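Local atomic coordinates of substrate-binding protein (Synechococcus sp., PDB entry 6WPN), a protein that probably binds a sugar or oligosaccharide in the periplasm as the solute-binding component of a marine cyanobacterial transport system. Residues V186-D191 and E240-G245; A194-S199 and I394-L399; F227-Y232 and Q400-G405. One frame throughout, in Å; residues are numbered along the deposited sequence.

Contact 1. Residues V186-D191 and E240-G245; sequences VTVVPD and EVVSQG
Thr187 meets the 240-245 loop with its hydroxyl, which donates to the carbonyl O of Gln244: OG1 and that O lie 2.8 Å apart, with the donor standing 42° out of the carbonyl plane. The oxygen is placed for this by a first torsion that sets OG1 anti to the backbone N (chi1 -174°). The same OG1 accepts from the N-H of Val189 two residues on, over 3.2 Å, in a nearly straight bond. This is an ST turn, so one buried hydroxyl both folds its own loop and holds the neighbouring one just ahead of helix 246-254, where Gly245 occupies the N-cap position. A backbone bond runs beside it, from Val188 N to Val241 O at 3.0 Å. The two bonds across the contact join two interhelical loops of the solute-binding protein fold without a strand pair. The valines fill the space around these polar atoms. Val188 turns CG1 against the backbone of Val242, reaching its CA at a tight 3.4 Å, while the CG1 methyls of the two residues meet at 3.8 Å. Val189 lays CG2 against the Ser243-Gln244 peptide, 3.4 Å from Ser243 C. At the other end, Val241 packs its CB against the carbonyl O of Val186, and its side chain also touches Tyr232 of helix 219-233.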
ATOM      1  N   VAL A 186     -12.464  -6.905   2.878  1.00 40.62           N
ATOM      2  CA  VAL A 186     -11.683  -6.469   1.726  1.00 41.81           C
ATOM      3  C   VAL A 186     -12.616  -5.702   0.800  1.00 43.15           C
ATOM      4  O   VAL A 186     -13.611  -6.254   0.314  1.00 39.22           O
ATOM      5  CB  VAL A 186     -11.015  -7.647   1.003  1.00 52.28           C
ATOM      6  CG1 VAL A 186     -10.235  -7.152  -0.202  1.00 48.13           C
ATOM      7  CG2 VAL A 186     -10.104  -8.404   1.960  1.00 52.67           C
ATOM      8  N   THR A 187     -12.303  -4.431   0.568  1.00 39.30           N
ATOM      9  CA  THR A 187     -13.186  -3.571  -0.199  1.00 42.33           C
ATOM     10  C   THR A 187     -13.104  -3.892  -1.688  1.00 50.30           C
ATOM     11  O   THR A 187     -12.059  -4.297  -2.209  1.00 51.12           O
ATOM     12  CB  THR A 187     -12.850  -2.097   0.036  1.00 39.93           C
ATOM     13  OG1 THR A 187     -13.823  -1.277  -0.622  1.00 39.58           O
ATOM     14  CG2 THR A 187     -11.459  -1.758  -0.506  1.00 37.54           C
ATOM     15  N   VAL A 188     -14.233  -3.719  -2.370  1.00 48.86           N
ATOM     16  CA  VAL A 188     -14.314  -3.862  -3.815  1.00 44.88           C
ATOM     17  C   VAL A 188     -14.794  -2.556  -4.459  1.00 49.99           C
ATOM     18  O   VAL A 188     -15.290  -2.543  -5.582  1.00 57.91           O
ATOM     19  CB  VAL A 188     -15.186  -5.082  -4.191  1.00 51.49           C
ATOM     20  CG1 VAL A 188     -16.635  -4.859  -3.835  1.00 58.50           C
ATOM     21  CG2 VAL A 188     -15.029  -5.482  -5.657  1.00 52.40           C
ATOM     22  N   VAL A 189     -14.636  -1.445  -3.741  1.00 49.55           N
ATOM     23  CA  VAL A 189     -14.892  -0.109  -4.273  1.00 50.85           C
ATOM     24  C   VAL A 189     -13.781   0.170  -5.278  1.00 58.95           C
ATOM     25  O   VAL A 189     -12.599   0.158  -4.901  1.00 57.45           O
ATOM     26  CB  VAL A 189     -14.955   0.943  -3.154  1.00 44.53           C
ATOM     27  CG1 VAL A 189     -14.964   2.350  -3.736  1.00 39.08           C
ATOM     28  CG2 VAL A 189     -16.189   0.715  -2.298  1.00 36.77           C
ATOM     29  N   PRO A 190     -14.115   0.428  -6.550  1.00 66.79           N
ATOM     30  CA  PRO A 190     -13.096   0.375  -7.620  1.00 70.01           C
ATOM     31  C   PRO A 190     -11.775   1.076  -7.341  1.00 80.58           C
ATOM     32  O   PRO A 190     -10.717   0.447  -7.466  1.00 88.73           O
ATOM     33  CB  PRO A 190     -13.829   1.018  -8.802  1.00 68.32           C
ATOM     34  CG  PRO A 190     -15.256   0.660  -8.581  1.00 74.00           C
ATOM     35  CD  PRO A 190     -15.465   0.676  -7.083  1.00 72.36           C
ATOM     36  N   ASP A 191     -11.793   2.350  -6.965  1.00 90.82           N
ATOM     37  CA  ASP A 191     -10.534   3.058  -6.772  1.00 98.96           C
ATOM     38  C   ASP A 191     -10.251   3.341  -5.304  1.00 87.94           C
ATOM     39  O   ASP A 191      -9.903   4.466  -4.931  1.00 83.52           O
ATOM     40  CB  ASP A 191     -10.486   4.331  -7.612  1.00122.92           C
ATOM     41  CG  ASP A 191     -10.036   4.055  -9.042  1.00140.39           C
ATOM     42  OD1 ASP A 191      -9.427   2.983  -9.270  1.00142.07           O
ATOM     43  OD2 ASP A 191     -10.274   4.900  -9.930  1.00149.02           O
ATOM     44  N   GLU A 240     -21.266  -4.142   3.197  1.00 37.83           N
ATOM     45  CA  GLU A 240     -20.796  -2.850   2.725  1.00 42.72           C
ATOM     46  C   GLU A 240     -19.400  -2.907   2.121  1.00 38.76           C
ATOM     47  O   GLU A 240     -18.816  -1.850   1.861  1.00 41.05           O
ATOM     48  CB  GLU A 240     -20.830  -1.817   3.859  1.00 53.43           C
ATOM     49  CG  GLU A 240     -19.922  -2.128   5.049  1.00 51.76           C
ATOM     50  CD  GLU A 240     -20.655  -2.811   6.196  1.00 54.78           C
ATOM     51  OE1 GLU A 240     -21.639  -3.538   5.934  1.00 51.56           O
ATOM     52  OE2 GLU A 240     -20.250  -2.605   7.365  1.00 51.97           O
ATOM     53  N   VAL A 241     -18.857  -4.103   1.874  1.00 31.31           N
ATOM     54  CA  VAL A 241     -17.594  -4.164   1.150  1.00 33.59           C
ATOM     55  C   VAL A 241     -17.774  -3.703  -0.289  1.00 38.00           C
ATOM     56  O   VAL A 241     -16.817  -3.219  -0.902  1.00 38.68           O
ATOM     57  CB  VAL A 241     -16.977  -5.577   1.179  1.00 35.94           C
ATOM     58  CG1 VAL A 241     -16.596  -5.983   2.604  1.00 31.80           C
ATOM     59  CG2 VAL A 241     -17.918  -6.586   0.566  1.00 31.18           C
ATOM     60  N   VAL A 242     -18.992  -3.805  -0.835  1.00 38.39           N
ATOM     61  CA  VAL A 242     -19.250  -3.342  -2.196  1.00 36.36           C
ATOM     62  C   VAL A 242     -19.445  -1.839  -2.273  1.00 46.58           C
ATOM     63  O   VAL A 242     -19.535  -1.293  -3.380  1.00 49.91           O
ATOM     64  CB  VAL A 242     -20.477  -4.030  -2.823  1.00 40.91           C
ATOM     65  CG1 VAL A 242     -20.255  -5.540  -2.922  1.00 32.57           C
ATOM     66  CG2 VAL A 242     -21.739  -3.710  -2.032  1.00 35.61           C
ATOM     67  N   SER A 243     -19.523  -1.151  -1.137  1.00 43.25           N
ATOM     68  CA  SER A 243     -19.818   0.270  -1.159  1.00 52.12           C
ATOM     69  C   SER A 243     -18.930   1.122  -0.262  1.00 48.54           C
ATOM     70  O   SER A 243     -18.954   2.350  -0.405  1.00 52.53           O
ATOM     71  CB  SER A 243     -21.287   0.510  -0.786  1.00 39.64           C
ATOM     72  OG  SER A 243     -21.525   0.135   0.550  1.00 44.13           O
ATOM     73  N   GLN A 244     -18.149   0.532   0.640  1.00 42.24           N
ATOM     74  CA  GLN A 244     -17.307   1.287   1.559  1.00 43.91           C
ATOM     75  C   GLN A 244     -15.899   0.706   1.564  1.00 44.50           C
ATOM     76  O   GLN A 244     -15.699  -0.486   1.307  1.00 35.65           O
ATOM     77  CB  GLN A 244     -17.891   1.283   2.991  1.00 39.65           C
ATOM     78  CG  GLN A 244     -19.175   2.099   3.133  1.00 38.64           C
ATOM     79  CD  GLN A 244     -19.754   2.073   4.535  1.00 39.36           C
ATOM     80  OE1 GLN A 244     -19.814   1.028   5.181  1.00 46.15           O
ATOM     81  NE2 GLN A 244     -20.189   3.227   5.010  1.00 42.77           N
ATOM     82  N   GLY A 245     -14.923   1.561   1.862  1.00 49.85           N
ATOM     83  CA  GLY A 245     -13.525   1.196   1.813  1.00 50.52           C
ATOM     84  C   GLY A 245     -12.962   0.813   3.166  1.00 50.87           C
ATOM     85  O   GLY A 245     -13.693   0.487   4.107  1.00 45.97           O
TER

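Contact 2. Residues A194-S199 and I394-L399; sequences AELLES and IIYTQL
Helices 195-199 and 394-399 cross at a right angle, with their axes 11.0 Å apart at closest approach, a separation wide enough for a tyrosine to lie between them. Tyr396 extends from the second helix toward the first turn of the other, and its OH accepts the N-H of Leu197 over 3.0 Å. That N lies in the ring plane, at the edge, and the bond is moderately bent (154°). The same hydroxyl is hydrogen-bonded to the carbonyl O of Ser193, just ahead of the helix. Leu196 slides past the ring in the opposite direction: its CB packs 3.5 Å from Tyr396 CZ, and its CD2 sits over one face, 3.9 Å from the ring centroid, in a CH-pi contact. From there Leu196 CD2 also meets Leu399 CD2 tip to tip at 3.6 Å. Beside the ring, Leu197 and Ile395 cross at about a right angle, touching through their CD1 methyls at 3.9 Å. The arrangement is a buried orthogonal helix packing in which a tyrosine hydroxyl satisfies a first-turn backbone N-H, and it joins helix 388-403 to helix 195-202 within the solute-binding protein fold.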
ATOM      1  N   ALA A 194      -6.162  -1.454  -2.915  1.00 62.29           N
ATOM      2  CA  ALA A 194      -5.807  -2.438  -3.926  1.00 51.05           C
ATOM      3  C   ALA A 194      -5.631  -3.828  -3.332  1.00 50.07           C
ATOM      4  O   ALA A 194      -5.131  -4.725  -4.018  1.00 56.54           O
ATOM      5  CB  ALA A 194      -4.532  -2.012  -4.658  1.00 53.57           C
ATOM      6  N   GLU A 195      -6.025  -4.021  -2.069  1.00 52.04           N
ATOM      7  CA  GLU A 195      -5.807  -5.305  -1.413  1.00 52.72           C
ATOM      8  C   GLU A 195      -6.496  -6.429  -2.167  1.00 45.04           C
ATOM      9  O   GLU A 195      -5.970  -7.542  -2.257  1.00 49.81           O
ATOM     10  CB  GLU A 195      -6.297  -5.255   0.036  1.00 65.09           C
ATOM     11  CG  GLU A 195      -5.933  -6.502   0.835  1.00 73.20           C
ATOM     12  CD  GLU A 195      -6.574  -6.537   2.209  1.00 78.19           C
ATOM     13  OE1 GLU A 195      -7.162  -5.508   2.623  1.00 80.26           O
ATOM     14  OE2 GLU A 195      -6.505  -7.603   2.865  1.00 71.66           O
ATOM     15  N   LEU A 196      -7.675  -6.156  -2.724  1.00 43.23           N
ATOM     16  CA  LEU A 196      -8.378  -7.180  -3.484  1.00 45.95           C
ATOM     17  C   LEU A 196      -7.590  -7.570  -4.726  1.00 43.29           C
ATOM     18  O   LEU A 196      -7.350  -8.755  -4.977  1.00 46.51           O
ATOM     19  CB  LEU A 196      -9.766  -6.675  -3.867  1.00 49.92           C
ATOM     20  CG  LEU A 196     -10.723  -7.677  -4.499  1.00 54.26           C
ATOM     21  CD1 LEU A 196     -11.081  -8.778  -3.543  1.00 44.39           C
ATOM     22  CD2 LEU A 196     -11.954  -6.937  -4.944  1.00 65.80           C
ATOM     23  N   LEU A 197      -7.141  -6.577  -5.493  1.00 45.34           N
ATOM     24  CA  LEU A 197      -6.306  -6.861  -6.654  1.00 46.48           C
ATOM     25  C   LEU A 197      -5.020  -7.561  -6.242  1.00 46.75           C
ATOM     26  O   LEU A 197      -4.519  -8.429  -6.965  1.00 56.27           O
ATOM     27  CB  LEU A 197      -5.992  -5.569  -7.406  1.00 46.34           C
ATOM     28  CG  LEU A 197      -5.402  -5.757  -8.802  1.00 41.31           C
ATOM     29  CD1 LEU A 197      -6.417  -6.441  -9.707  1.00 40.94           C
ATOM     30  CD2 LEU A 197      -4.973  -4.427  -9.383  1.00 41.97           C
ATOM     31  N   GLU A 198      -4.457  -7.180  -5.096  1.00 53.46           N
ATOM     32  CA  GLU A 198      -3.265  -7.862  -4.605  1.00 53.81           C
ATOM     33  C   GLU A 198      -3.564  -9.311  -4.233  1.00 51.83           C
ATOM     34  O   GLU A 198      -2.715 -10.190  -4.428  1.00 47.52           O
ATOM     35  CB  GLU A 198      -2.678  -7.104  -3.414  1.00 58.50           C
ATOM     36  CG  GLU A 198      -2.081  -5.748  -3.779  1.00 65.11           C
ATOM     37  CD  GLU A 198      -1.931  -4.826  -2.580  1.00 67.35           C
ATOM     38  OE1 GLU A 198      -2.412  -5.192  -1.488  1.00 61.63           O
ATOM     39  OE2 GLU A 198      -1.320  -3.746  -2.726  1.00 69.01           O
ATOM     40  N   SER A 199      -4.764  -9.585  -3.706  1.00 39.65           N
ATOM     41  CA  SER A 199      -5.120 -10.968  -3.398  1.00 42.08           C
ATOM     42  C   SER A 199      -5.179 -11.810  -4.664  1.00 47.99           C
ATOM     43  O   SER A 199      -4.804 -12.990  -4.652  1.00 43.72           O
ATOM     44  CB  SER A 199      -6.458 -11.038  -2.667  1.00 39.95           C
ATOM     45  OG  SER A 199      -7.534 -10.877  -3.573  1.00 45.74           O
ATOM     46  N   ILE A 394     -12.180  -1.832 -13.552  1.00 47.43           N
ATOM     47  CA  ILE A 394     -12.982  -2.751 -14.355  1.00 45.63           C
ATOM     48  C   ILE A 394     -13.212  -4.056 -13.603  1.00 48.29           C
ATOM     49  O   ILE A 394     -14.324  -4.598 -13.590  1.00 49.19           O
ATOM     50  CB  ILE A 394     -12.318  -2.987 -15.726  1.00 53.19           C
ATOM     51  CG1 ILE A 394     -12.348  -1.702 -16.563  1.00 49.00           C
ATOM     52  CG2 ILE A 394     -12.994  -4.126 -16.468  1.00 53.67           C
ATOM     53  CD1 ILE A 394     -11.765  -1.866 -17.932  1.00 51.30           C
ATOM     54  N   ILE A 395     -12.166  -4.587 -12.974  1.00 43.62           N
ATOM     55  CA  ILE A 395     -12.301  -5.853 -12.263  1.00 49.17           C
ATOM     56  C   ILE A 395     -13.215  -5.689 -11.052  1.00 49.30           C
ATOM     57  O   ILE A 395     -14.140  -6.482 -10.845  1.00 41.36           O
ATOM     58  CB  ILE A 395     -10.916  -6.392 -11.863  1.00 45.55           C
ATOM     59  CG1 ILE A 395     -10.108  -6.748 -13.114  1.00 48.52           C
ATOM     60  CG2 ILE A 395     -11.060  -7.597 -10.940  1.00 41.32           C
ATOM     61  CD1 ILE A 395      -8.706  -7.232 -12.817  1.00 43.80           C
ATOM     62  N   TYR A 396     -12.993  -4.637 -10.257  1.00 39.98           N
ATOM     63  CA  TYR A 396     -13.826  -4.424  -9.075  1.00 48.41           C
ATOM     64  C   TYR A 396     -15.294  -4.237  -9.450  1.00 44.42           C
ATOM     65  O   TYR A 396     -16.188  -4.728  -8.750  1.00 38.95           O
ATOM     66  CB  TYR A 396     -13.333  -3.215  -8.275  1.00 42.94           C
ATOM     67  CG  TYR A 396     -12.066  -3.437  -7.471  1.00 39.01           C
ATOM     68  CD1 TYR A 396     -11.190  -4.471  -7.773  1.00 40.05           C
ATOM     69  CD2 TYR A 396     -11.769  -2.625  -6.384  1.00 41.91           C
ATOM     70  CE1 TYR A 396     -10.038  -4.667  -7.039  1.00 38.76           C
ATOM     71  CE2 TYR A 396     -10.625  -2.814  -5.635  1.00 38.48           C
ATOM     72  CZ  TYR A 396      -9.762  -3.838  -5.965  1.00 46.55           C
ATOM     73  OH  TYR A 396      -8.618  -4.031  -5.221  1.00 47.91           O
ATOM     74  N   THR A 397     -15.563  -3.522 -10.548  1.00 40.92           N
ATOM     75  CA  THR A 397     -16.942  -3.287 -10.971  1.00 41.96           C
ATOM     76  C   THR A 397     -17.628  -4.584 -11.375  1.00 49.10           C
ATOM     77  O   THR A 397     -18.774  -4.836 -10.983  1.00 52.12           O
ATOM     78  CB  THR A 397     -16.985  -2.286 -12.126  1.00 47.11           C
ATOM     79  OG1 THR A 397     -16.507  -1.012 -11.676  1.00 55.80           O
ATOM     80  CG2 THR A 397     -18.406  -2.144 -12.656  1.00 44.93           C
ATOM     81  N   GLN A 398     -16.960  -5.404 -12.188  1.00 51.84           N
ATOM     82  CA  GLN A 398     -17.563  -6.663 -12.620  1.00 57.78           C
ATOM     83  C   GLN A 398     -17.702  -7.636 -11.455  1.00 47.55           C
ATOM     84  O   GLN A 398     -18.724  -8.318 -11.326  1.00 44.36           O
ATOM     85  CB  GLN A 398     -16.741  -7.286 -13.750  1.00 52.51           C
ATOM     86  CG  GLN A 398     -16.746  -6.481 -15.044  1.00 55.98           C
ATOM     87  CD  GLN A 398     -18.144  -6.071 -15.479  1.00 57.94           C
ATOM     88  OE1 GLN A 398     -19.084  -6.868 -15.440  1.00 60.03           O
ATOM     89  NE2 GLN A 398     -18.285  -4.821 -15.908  1.00 54.48           N
ATOM     90  N   LEU A 399     -16.688  -7.710 -10.591  1.00 50.82           N
ATOM     91  CA  LEU A 399     -16.795  -8.574  -9.422  1.00 50.92           C
ATOM     92  C   LEU A 399     -17.958  -8.135  -8.544  1.00 52.01           C
ATOM     93  O   LEU A 399     -18.686  -8.971  -7.995  1.00 42.13           O
ATOM     94  CB  LEU A 399     -15.487  -8.553  -8.631  1.00 39.33           C
ATOM     95  CG  LEU A 399     -15.451  -9.383  -7.345  1.00 43.97           C
ATOM     96  CD1 LEU A 399     -15.746 -10.842  -7.640  1.00 39.42           C
ATOM     97  CD2 LEU A 399     -14.109  -9.250  -6.658  1.00 42.50           C
TER

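Contact 3. Residues F227-Y232 and Q400-G405; sequences FWTDLY and QRAMLG
Met403, present as selenomethionine, lies against two successive turns of helix 219-233, between Trp228 and Tyr232. Its first torsion places CG anti to the carbonyl carbon (chi1 -74°), and the chain runs extended as far as the selenium before bending at the last torsion. The bend directs CE to the backbone of Trp228, where it comes 3.2 Å from the carbonyl O and 3.8 Å from CB. On the way, CG passes 4.0 Å from Thr229 CA.

Tyr232 crosses this chain at about a right angle. With CG anti to its own backbone N (chi1 -169°), the tyrosine is thrown out toward the end of helix 388-403, and CD2 lies 3.7 Å from Met403 CB and 3.2 Å from Met403 O, which approaches the ring obliquely. The selenium also stands obliquely to the ring, 5.0 Å from its centroid, a selenium version of the Met-aromatic contact. Farther along, the ring brushes the exposed Leu404, while the phenolic OH is hydrogen-bonded to the carbonyl O of Arg239. Were Tyr232 replaced by an alanine, one flank of Met403 would probably be uncovered and the Arg239 carbonyl left without its phenolic partner.

Thr229 fits on the other side of the methionine. Its methyl CG2 rests 3.5 Å from Ala402 O, and OG1, which is hydrogen-bonded to Phe225 O in its own helix, touches Ala402 CB at 3.6 Å. Just beyond, Gly405 closes helix 388-403 in a Schellman motif with positive phi.

No hydrogen bond passes directly between the two segments. Thr229 OG1 and Tyr232 OH bond to the carbonyls already named and Ala402 O to Arg233, so the contact depends on packing, with an apolar side chain fitted between the Trp228 backbone and the Tyr232 ring.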
ATOM      1  N   PHE A 227     -13.944 -17.177  -5.739  1.00 41.49           N
ATOM      2  CA  PHE A 227     -13.593 -17.084  -4.328  1.00 40.02           C
ATOM      3  C   PHE A 227     -14.317 -15.924  -3.660  1.00 46.47           C
ATOM      4  O   PHE A 227     -15.019 -16.103  -2.658  1.00 48.25           O
ATOM      5  CB  PHE A 227     -12.074 -16.933  -4.189  1.00 45.50           C
ATOM      6  CG  PHE A 227     -11.587 -16.792  -2.768  1.00 44.12           C
ATOM      7  CD1 PHE A 227     -11.418 -15.537  -2.201  1.00 43.19           C
ATOM      8  CD2 PHE A 227     -11.271 -17.912  -2.011  1.00 49.34           C
ATOM      9  CE1 PHE A 227     -10.961 -15.398  -0.901  1.00 49.28           C
ATOM     10  CE2 PHE A 227     -10.806 -17.784  -0.710  1.00 46.66           C
ATOM     11  CZ  PHE A 227     -10.651 -16.524  -0.152  1.00 47.15           C
ATOM     12  N   TRP A 228     -14.180 -14.725  -4.227  1.00 46.27           N
ATOM     13  CA  TRP A 228     -14.761 -13.538  -3.612  1.00 38.46           C
ATOM     14  C   TRP A 228     -16.269 -13.487  -3.804  1.00 40.82           C
ATOM     15  O   TRP A 228     -16.998 -13.039  -2.911  1.00 48.61           O
ATOM     16  CB  TRP A 228     -14.088 -12.293  -4.180  1.00 42.62           C
ATOM     17  CG  TRP A 228     -12.674 -12.194  -3.727  1.00 43.71           C
ATOM     18  CD1 TRP A 228     -11.553 -12.391  -4.477  1.00 53.91           C
ATOM     19  CD2 TRP A 228     -12.226 -11.899  -2.404  1.00 40.79           C
ATOM     20  NE1 TRP A 228     -10.429 -12.227  -3.701  1.00 47.14           N
ATOM     21  CE2 TRP A 228     -10.818 -11.923  -2.424  1.00 42.97           C
ATOM     22  CE3 TRP A 228     -12.881 -11.616  -1.200  1.00 40.28           C
ATOM     23  CZ2 TRP A 228     -10.055 -11.667  -1.290  1.00 41.61           C
ATOM     24  CZ3 TRP A 228     -12.122 -11.365  -0.078  1.00 35.16           C
ATOM     25  CH2 TRP A 228     -10.725 -11.391  -0.130  1.00 38.54           C
ATOM     26  N   THR A 229     -16.761 -13.947  -4.955  1.00 47.45           N
ATOM     27  CA  THR A 229     -18.202 -13.983  -5.175  1.00 44.50           C
ATOM     28  C   THR A 229     -18.883 -14.881  -4.149  1.00 51.37           C
ATOM     29  O   THR A 229     -19.861 -14.481  -3.506  1.00 49.55           O
ATOM     30  CB  THR A 229     -18.503 -14.473  -6.591  1.00 51.44           C
ATOM     31  OG1 THR A 229     -17.923 -13.573  -7.542  1.00 51.82           O
ATOM     32  CG2 THR A 229     -20.011 -14.546  -6.820  1.00 41.64           C
ATOM     33  N   ASP A 230     -18.354 -16.092  -3.961  1.00 49.75           N
ATOM     34  CA  ASP A 230     -18.970 -17.049  -3.047  1.00 53.07           C
ATOM     35  C   ASP A 230     -18.894 -16.572  -1.599  1.00 46.37           C
ATOM     36  O   ASP A 230     -19.835 -16.775  -0.824  1.00 47.44           O
ATOM     37  CB  ASP A 230     -18.299 -18.415  -3.195  1.00 54.27           C
ATOM     38  CG  ASP A 230     -18.537 -19.040  -4.560  1.00 65.84           C
ATOM     39  OD1 ASP A 230     -19.543 -18.693  -5.218  1.00 72.61           O
ATOM     40  OD2 ASP A 230     -17.715 -19.888  -4.976  1.00 71.74           O
ATOM     41  N   LEU A 231     -17.789 -15.937  -1.211  1.00 39.04           N
ATOM     42  CA  LEU A 231     -17.695 -15.404   0.145  1.00 41.04           C
ATOM     43  C   LEU A 231     -18.802 -14.389   0.406  1.00 47.68           C
ATOM     44  O   LEU A 231     -19.478 -14.439   1.439  1.00 54.46           O
ATOM     45  CB  LEU A 231     -16.321 -14.773   0.374  1.00 35.24           C
ATOM     46  CG  LEU A 231     -15.140 -15.700   0.667  1.00 40.99           C
ATOM     47  CD1 LEU A 231     -13.900 -14.881   0.968  1.00 41.60           C
ATOM     48  CD2 LEU A 231     -15.445 -16.631   1.816  1.00 46.49           C
ATOM     49  N   TYR A 232     -19.023 -13.478  -0.542  1.00 51.77           N
ATOM     50  CA  TYR A 232     -20.039 -12.451  -0.341  1.00 39.22           C
ATOM     51  C   TYR A 232     -21.438 -13.052  -0.341  1.00 39.90           C
ATOM     52  O   TYR A 232     -22.268 -12.713   0.511  1.00 45.68           O
ATOM     53  CB  TYR A 232     -19.931 -11.377  -1.422  1.00 38.61           C
ATOM     54  CG  TYR A 232     -20.773 -10.165  -1.115  1.00 40.30           C
ATOM     55  CD1 TYR A 232     -20.293  -9.156  -0.287  1.00 38.70           C
ATOM     56  CD2 TYR A 232     -22.062 -10.046  -1.611  1.00 41.96           C
ATOM     57  CE1 TYR A 232     -21.059  -8.051   0.009  1.00 38.26           C
ATOM     58  CE2 TYR A 232     -22.839  -8.941  -1.315  1.00 40.00           C
ATOM     59  CZ  TYR A 232     -22.331  -7.949  -0.504  1.00 38.71           C
ATOM     60  OH  TYR A 232     -23.095  -6.849  -0.210  1.00 44.12           O
ATOM     61  N   GLN A 400     -18.184  -6.825  -8.463  1.00 50.98           N
ATOM     62  CA  GLN A 400     -19.286  -6.297  -7.671  1.00 49.25           C
ATOM     63  C   GLN A 400     -20.632  -6.757  -8.213  1.00 50.65           C
ATOM     64  O   GLN A 400     -21.534  -7.102  -7.440  1.00 46.60           O
ATOM     65  CB  GLN A 400     -19.192  -4.776  -7.653  1.00 48.69           C
ATOM     66  CG  GLN A 400     -20.044  -4.090  -6.629  1.00 65.93           C
ATOM     67  CD  GLN A 400     -19.668  -2.628  -6.495  1.00 75.67           C
ATOM     68  OE1 GLN A 400     -18.486  -2.275  -6.542  1.00 69.46           O
ATOM     69  NE2 GLN A 400     -20.671  -1.767  -6.334  1.00 77.14           N
ATOM     70  N   ARG A 401     -20.783  -6.786  -9.538  1.00 47.69           N
ATOM     71  CA  ARG A 401     -22.018  -7.288 -10.131  1.00 43.53           C
ATOM     72  C   ARG A 401     -22.239  -8.760  -9.809  1.00 43.89           C
ATOM     73  O   ARG A 401     -23.384  -9.198  -9.660  1.00 49.78           O
ATOM     74  CB  ARG A 401     -21.999  -7.089 -11.646  1.00 57.17           C
ATOM     75  CG  ARG A 401     -21.905  -5.645 -12.095  1.00 46.02           C
ATOM     76  CD  ARG A 401     -21.773  -5.586 -13.598  1.00 48.22           C
ATOM     77  NE  ARG A 401     -23.008  -5.988 -14.254  1.00 51.05           N
ATOM     78  CZ  ARG A 401     -23.095  -6.318 -15.538  1.00 56.49           C
ATOM     79  NH1 ARG A 401     -22.008  -6.313 -16.295  1.00 61.97           N
ATOM     80  NH2 ARG A 401     -24.267  -6.654 -16.063  1.00 53.93           N
ATOM     81  N   ALA A 402     -21.162  -9.539  -9.716  1.00 44.58           N
ATOM     82  CA  ALA A 402     -21.308 -10.957  -9.420  1.00 52.38           C
ATOM     83  C   ALA A 402     -21.602 -11.200  -7.947  1.00 53.73           C
ATOM     84  O   ALA A 402     -22.348 -12.129  -7.615  1.00 51.65           O
ATOM     85  CB  ALA A 402     -20.048 -11.715  -9.836  1.00 43.40           C
HETATM   86  N   MSE A 403     -21.041 -10.386  -7.061  1.00 49.19           N
HETATM   87  CA  MSE A 403     -21.280 -10.531  -5.631  1.00 47.05           C
HETATM   88  C   MSE A 403     -22.724 -10.214  -5.286  1.00 46.93           C
HETATM   89  O   MSE A 403     -23.328 -10.876  -4.443  1.00 47.33           O
HETATM   90  CB  MSE A 403     -20.343  -9.628  -4.833  1.00 43.96           C
HETATM   91  CG  MSE A 403     -18.906 -10.109  -4.788  1.00 47.92           C
HETATM   92 SE   MSE A 403     -17.740  -8.730  -4.073  1.00 53.33          SE
HETATM   93  CE  MSE A 403     -16.659  -9.814  -2.856  1.00 58.84           C
ATOM     94  N   LEU A 404     -23.278  -9.196  -5.940  1.00 46.72           N
ATOM     95  CA  LEU A 404     -24.671  -8.824  -5.728  1.00 53.03           C
ATOM     96  C   LEU A 404     -25.648  -9.767  -6.415  1.00 59.31           C
ATOM     97  O   LEU A 404     -26.863  -9.556  -6.316  1.00 64.38           O
ATOM     98  CB  LEU A 404     -24.911  -7.391  -6.211  1.00 52.11           C
ATOM     99  CG  LEU A 404     -24.239  -6.284  -5.399  1.00 57.55           C
ATOM    100  CD1 LEU A 404     -24.390  -4.935  -6.087  1.00 54.00           C
ATOM    101  CD2 LEU A 404     -24.828  -6.235  -4.000  1.00 57.06           C
ATOM    102  N   GLY A 405     -25.155 -10.801  -7.093  1.00 54.77           N
ATOM    103  CA  GLY A 405     -26.025 -11.746  -7.758  1.00 54.73           C
ATOM    104  C   GLY A 405     -26.644 -11.263  -9.048  1.00 54.79           C
ATOM    105  O   GLY A 405     -27.631 -11.848  -9.501  1.00 61.99           O
TER

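From the N terminus, the chain passes first through 186-191, then 194-199 on helix 195-202, then 227-232 on helix 219-233. Contact 1 closes the shortest loop, when 240-245 returns to 186-191 after 48 intervening residues. Contacts 2 and 3 close much longer ones, both through helix 388-403, whose successive segments 394-399 and 400-405 meet the two earlier helices. No loop nests in another: all three cross pairwise. The contacts also touch one another, Val188 packing on Tyr396 and Leu196, Val241 on Tyr232, and Leu196 on Trp228. Together they tie two interhelical loops and helices 195-202 and 219-233 to the late helix 388-403.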